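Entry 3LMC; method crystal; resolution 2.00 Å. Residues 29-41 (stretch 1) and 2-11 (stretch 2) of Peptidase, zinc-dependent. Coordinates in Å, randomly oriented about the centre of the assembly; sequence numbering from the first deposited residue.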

# COMPACT_ATOMS: atom_id res chain seq x y z
N MSE A 29 -7.86 11.33 -5.67
CA MSE A 29 -7.13 12.08 -4.65
C MSE A 29 -5.67 12.21 -5.08
O MSE A 29 -5.11 11.30 -5.68
CB MSE A 29 -7.18 11.35 -3.30
CG MSE A 29 -8.59 11.03 -2.77
SE MSE A 29 -8.59 10.31 -0.91
CE MSE A 29 -7.95 8.51 -1.26
N PRO A 30 -5.05 13.36 -4.78
CA PRO A 30 -3.64 13.56 -5.13
C PRO A 30 -2.77 12.60 -4.34
O PRO A 30 -3.03 12.37 -3.16
CB PRO A 30 -3.36 14.99 -4.68
CG PRO A 30 -4.36 15.24 -3.60
CD PRO A 30 -5.60 14.50 -4.02
N VAL A 31 -1.76 12.04 -4.99
CA VAL A 31 -0.88 11.06 -4.38
C VAL A 31 0.55 11.49 -4.68
O VAL A 31 0.94 11.63 -5.84
CB VAL A 31 -1.13 9.65 -4.97
CG1 VAL A 31 -0.08 8.65 -4.50
CG2 VAL A 31 -2.52 9.18 -4.62
N SER A 32 1.34 11.71 -3.63
CA SER A 32 2.73 12.12 -3.78
C SER A 32 3.65 10.90 -3.76
O SER A 32 3.46 9.99 -2.96
CB SER A 32 3.12 13.10 -2.68
OG SER A 32 4.51 13.38 -2.73
N ARG A 33 4.65 10.92 -4.63
CA ARG A 33 5.53 9.78 -4.86
C ARG A 33 6.91 9.97 -4.24
O ARG A 33 7.56 10.99 -4.47
CB ARG A 33 5.66 9.56 -6.37
CG ARG A 33 6.35 8.27 -6.76
CD ARG A 33 6.22 8.07 -8.26
NE ARG A 33 7.05 9.00 -9.00
CZ ARG A 33 6.59 10.09 -9.61
NH1 ARG A 33 5.30 10.41 -9.55
NH2 ARG A 33 7.44 10.87 -10.27
N ILE A 34 7.34 8.99 -3.45
CA ILE A 34 8.71 8.94 -2.95
C ILE A 34 9.33 7.64 -3.45
O ILE A 34 8.90 6.57 -3.03
CB ILE A 34 8.76 8.92 -1.39
CG1 ILE A 34 8.04 10.12 -0.79
CG2 ILE A 34 10.21 8.87 -0.90
CD1 ILE A 34 7.71 9.92 0.71
N ASP A 35 10.33 7.71 -4.33
CA ASP A 35 10.88 6.47 -4.87
C ASP A 35 12.40 6.48 -4.95
O ASP A 35 12.99 5.80 -5.79
CB ASP A 35 10.28 6.13 -6.23
CG ASP A 35 10.64 7.14 -7.31
OD1 ASP A 35 11.46 8.05 -7.05
OD2 ASP A 35 10.11 7.01 -8.44
N ASP A 36 13.02 7.26 -4.07
CA ASP A 36 14.48 7.37 -4.05
C ASP A 36 15.04 6.89 -2.73
O ASP A 36 15.73 7.64 -2.04
CB ASP A 36 14.92 8.81 -4.33
CG ASP A 36 14.44 9.80 -3.27
OD1 ASP A 36 13.45 9.50 -2.56
OD2 ASP A 36 15.04 10.89 -3.16
N GLY A 37 14.74 5.65 -2.35
CA GLY A 37 15.24 5.12 -1.09
C GLY A 37 14.64 3.77 -0.78
O GLY A 37 13.60 3.42 -1.33
N ILE A 38 15.30 2.99 0.07
CA ILE A 38 14.72 1.73 0.52
C ILE A 38 14.12 1.88 1.92
O ILE A 38 14.49 2.79 2.67
CB ILE A 38 15.76 0.59 0.53
CG1 ILE A 38 16.85 0.86 1.57
CG2 ILE A 38 16.33 0.37 -0.87
CD1 ILE A 38 17.39 -0.40 2.22
N PHE A 39 13.18 1.01 2.27
CA PHE A 39 12.68 0.96 3.64
C PHE A 39 13.04 -0.39 4.25
O PHE A 39 12.33 -1.37 4.06
CB PHE A 39 11.17 1.19 3.70
CG PHE A 39 10.64 1.47 5.09
CD1 PHE A 39 10.12 0.46 5.88
CD2 PHE A 39 10.68 2.75 5.62
CE1 PHE A 39 9.64 0.72 7.17
CE2 PHE A 39 10.22 3.02 6.89
CZ PHE A 39 9.70 2.00 7.67
N PRO A 40 14.17 -0.45 4.97
CA PRO A 40 14.59 -1.76 5.47
C PRO A 40 13.50 -2.32 6.36
O PRO A 40 12.98 -1.61 7.22
CB PRO A 40 15.86 -1.44 6.27
CG PRO A 40 16.37 -0.16 5.65
CD PRO A 40 15.13 0.61 5.34
N LEU A 41 13.13 -3.57 6.12
CA LEU A 41 12.01 -4.18 6.80
C LEU A 41 12.37 -4.65 8.22
O LEU A 41 13.53 -4.71 8.60
CB LEU A 41 11.45 -5.31 5.93
CG LEU A 41 10.89 -4.80 4.59
CD1 LEU A 41 10.43 -5.94 3.67
CD2 LEU A 41 9.74 -3.83 4.86
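Stretch 2, residues 2-11: GIHLFWDSRV

Parallel β-strands pair through a staggered hydrogen-bond ladder, in which alternate residues give amide and carbonyl to the neighbour, and stretch 2 applies this rule to stretch 1. Its residues Ile 3 to Phe 6 are extended and run in the same direction as the strand around Ser 32 and Arg 33, the axes approaching to 4.6 Å and crossing at -25°. Ser 32 N donates to Ile 3 O at 2.9 Å and Leu 5 N to Ser 32 O at 2.7 Å; one step further, Ile 34 N donates to Leu 5 O at 2.9 Å and Trp 7 N to Ile 34 O at 2.7 Å. His 4 thus lies beside Ser 32, Leu 5 beside Arg 33 and Phe 6 beside Ile 34.

Ile 3, buried and the residue of stretch 2 most covered by its partner, anchors the beginning. Its CD1 comes to 3.1 Å from CE of the selenomethionine Met 29, closer than carbons normally pack, while its CG2 lies 4.1 Å from Val 31 CG2. A water accepts from Ile 3 N and donates to Pro 30 O, extending the pairing beyond the direct bonds.

Ile 34, the most covered residue of stretch 1, and Phe 6 share the sheet face of Ser 32 and His 4. The Phe 6 ring reaches on toward the loop of stretch 1, where Phe 39 presents its edge to the Phe 6 face, with planes at 75° and Phe 39 CD2 4.2 Å from Phe 6 CE1.

A type I turn runs from Asp 8 to Val 11, and polar pairing continues there. Ser 9 N donates to Gly 37 O at 3.0 Å, and Phe 39 N to Asp 8 OD2 at 2.8 Å. Arg 10 NH2 forms a salt bridge with that same Asp 8 OD2 at 2.9 Å.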

# COMPACT_ATOMS: atom_id res chain seq x y z
N GLY A 2 -2.91 14.07 3.32
CA GLY A 2 -2.26 13.79 2.05
C GLY A 2 -2.03 12.29 1.94
O GLY A 2 -2.13 11.57 2.94
N ILE A 3 -1.74 11.83 0.74
CA ILE A 3 -1.46 10.41 0.53
C ILE A 3 -0.09 10.28 -0.12
O ILE A 3 0.16 10.87 -1.17
CB ILE A 3 -2.52 9.74 -0.36
CG1 ILE A 3 -3.89 9.83 0.29
CG2 ILE A 3 -2.18 8.27 -0.59
CD1 ILE A 3 -4.99 9.35 -0.61
N HIS A 4 0.78 9.50 0.52
CA HIS A 4 2.17 9.37 0.11
C HIS A 4 2.49 7.93 -0.28
O HIS A 4 2.34 7.02 0.53
CB HIS A 4 3.10 9.83 1.23
CG HIS A 4 2.77 11.18 1.79
ND1 HIS A 4 3.48 12.32 1.46
CD2 HIS A 4 1.82 11.58 2.67
CE1 HIS A 4 2.97 13.36 2.09
NE2 HIS A 4 1.96 12.93 2.84
N LEU A 5 2.91 7.73 -1.52
CA LEU A 5 3.33 6.41 -1.99
C LEU A 5 4.82 6.31 -1.71
O LEU A 5 5.63 6.95 -2.39
CB LEU A 5 3.08 6.26 -3.50
CG LEU A 5 3.48 4.92 -4.10
CD1 LEU A 5 2.60 3.81 -3.55
CD2 LEU A 5 3.39 4.94 -5.64
N PHE A 6 5.19 5.53 -0.69
CA PHE A 6 6.59 5.30 -0.41
C PHE A 6 7.05 4.07 -1.18
O PHE A 6 6.87 2.93 -0.72
CB PHE A 6 6.88 5.12 1.09
CG PHE A 6 8.37 5.08 1.41
CD1 PHE A 6 8.89 5.79 2.48
CD2 PHE A 6 9.25 4.36 0.59
CE1 PHE A 6 10.26 5.77 2.74
CE2 PHE A 6 10.62 4.34 0.84
CZ PHE A 6 11.12 5.04 1.91
N TRP A 7 7.68 4.32 -2.32
CA TRP A 7 8.09 3.27 -3.26
C TRP A 7 9.54 2.81 -2.98
O TRP A 7 10.49 3.53 -3.31
CB TRP A 7 7.95 3.80 -4.69
CG TRP A 7 8.24 2.77 -5.77
CD1 TRP A 7 9.47 2.40 -6.25
CD2 TRP A 7 7.28 1.99 -6.48
NE1 TRP A 7 9.32 1.44 -7.23
CE2 TRP A 7 7.98 1.17 -7.38
CE3 TRP A 7 5.88 1.90 -6.43
CZ2 TRP A 7 7.33 0.27 -8.23
CZ3 TRP A 7 5.24 1.00 -7.29
CH2 TRP A 7 5.97 0.20 -8.17
N ASP A 8 9.70 1.65 -2.36
CA ASP A 8 11.03 1.09 -2.09
C ASP A 8 11.75 0.88 -3.42
O ASP A 8 11.29 0.12 -4.27
CB ASP A 8 10.90 -0.23 -1.32
CG ASP A 8 12.24 -0.77 -0.84
OD1 ASP A 8 13.13 -1.02 -1.69
OD2 ASP A 8 12.40 -0.96 0.39
N SER A 9 12.89 1.55 -3.60
CA SER A 9 13.51 1.61 -4.92
C SER A 9 14.06 0.26 -5.40
O SER A 9 14.49 0.15 -6.54
CB SER A 9 14.61 2.68 -4.95
OG SER A 9 15.52 2.47 -3.89
N ARG A 10 14.02 -0.76 -4.55
CA ARG A 10 14.38 -2.10 -5.01
C ARG A 10 13.28 -2.67 -5.91
O ARG A 10 13.50 -3.63 -6.61
CB ARG A 10 14.70 -3.05 -3.85
CG ARG A 10 15.97 -2.68 -3.05
CD ARG A 10 16.07 -3.45 -1.72
NE ARG A 10 15.06 -3.05 -0.73
CZ ARG A 10 14.93 -3.62 0.47
NH1 ARG A 10 15.73 -4.61 0.82
NH2 ARG A 10 13.99 -3.21 1.31
N VAL A 11 12.09 -2.07 -5.86
CA VAL A 11 11.03 -2.45 -6.80
C VAL A 11 11.24 -1.55 -8.02
O VAL A 11 11.40 -0.35 -7.85
CB VAL A 11 9.64 -2.19 -6.18
CG1 VAL A 11 8.55 -2.60 -7.13
CG2 VAL A 11 9.50 -2.93 -4.84
O HOH W 1 -1.78 13.97 -1.18
O HOH W 2 5.78 12.84 -0.15
O HOH W 3 10.44 -2.00 2.09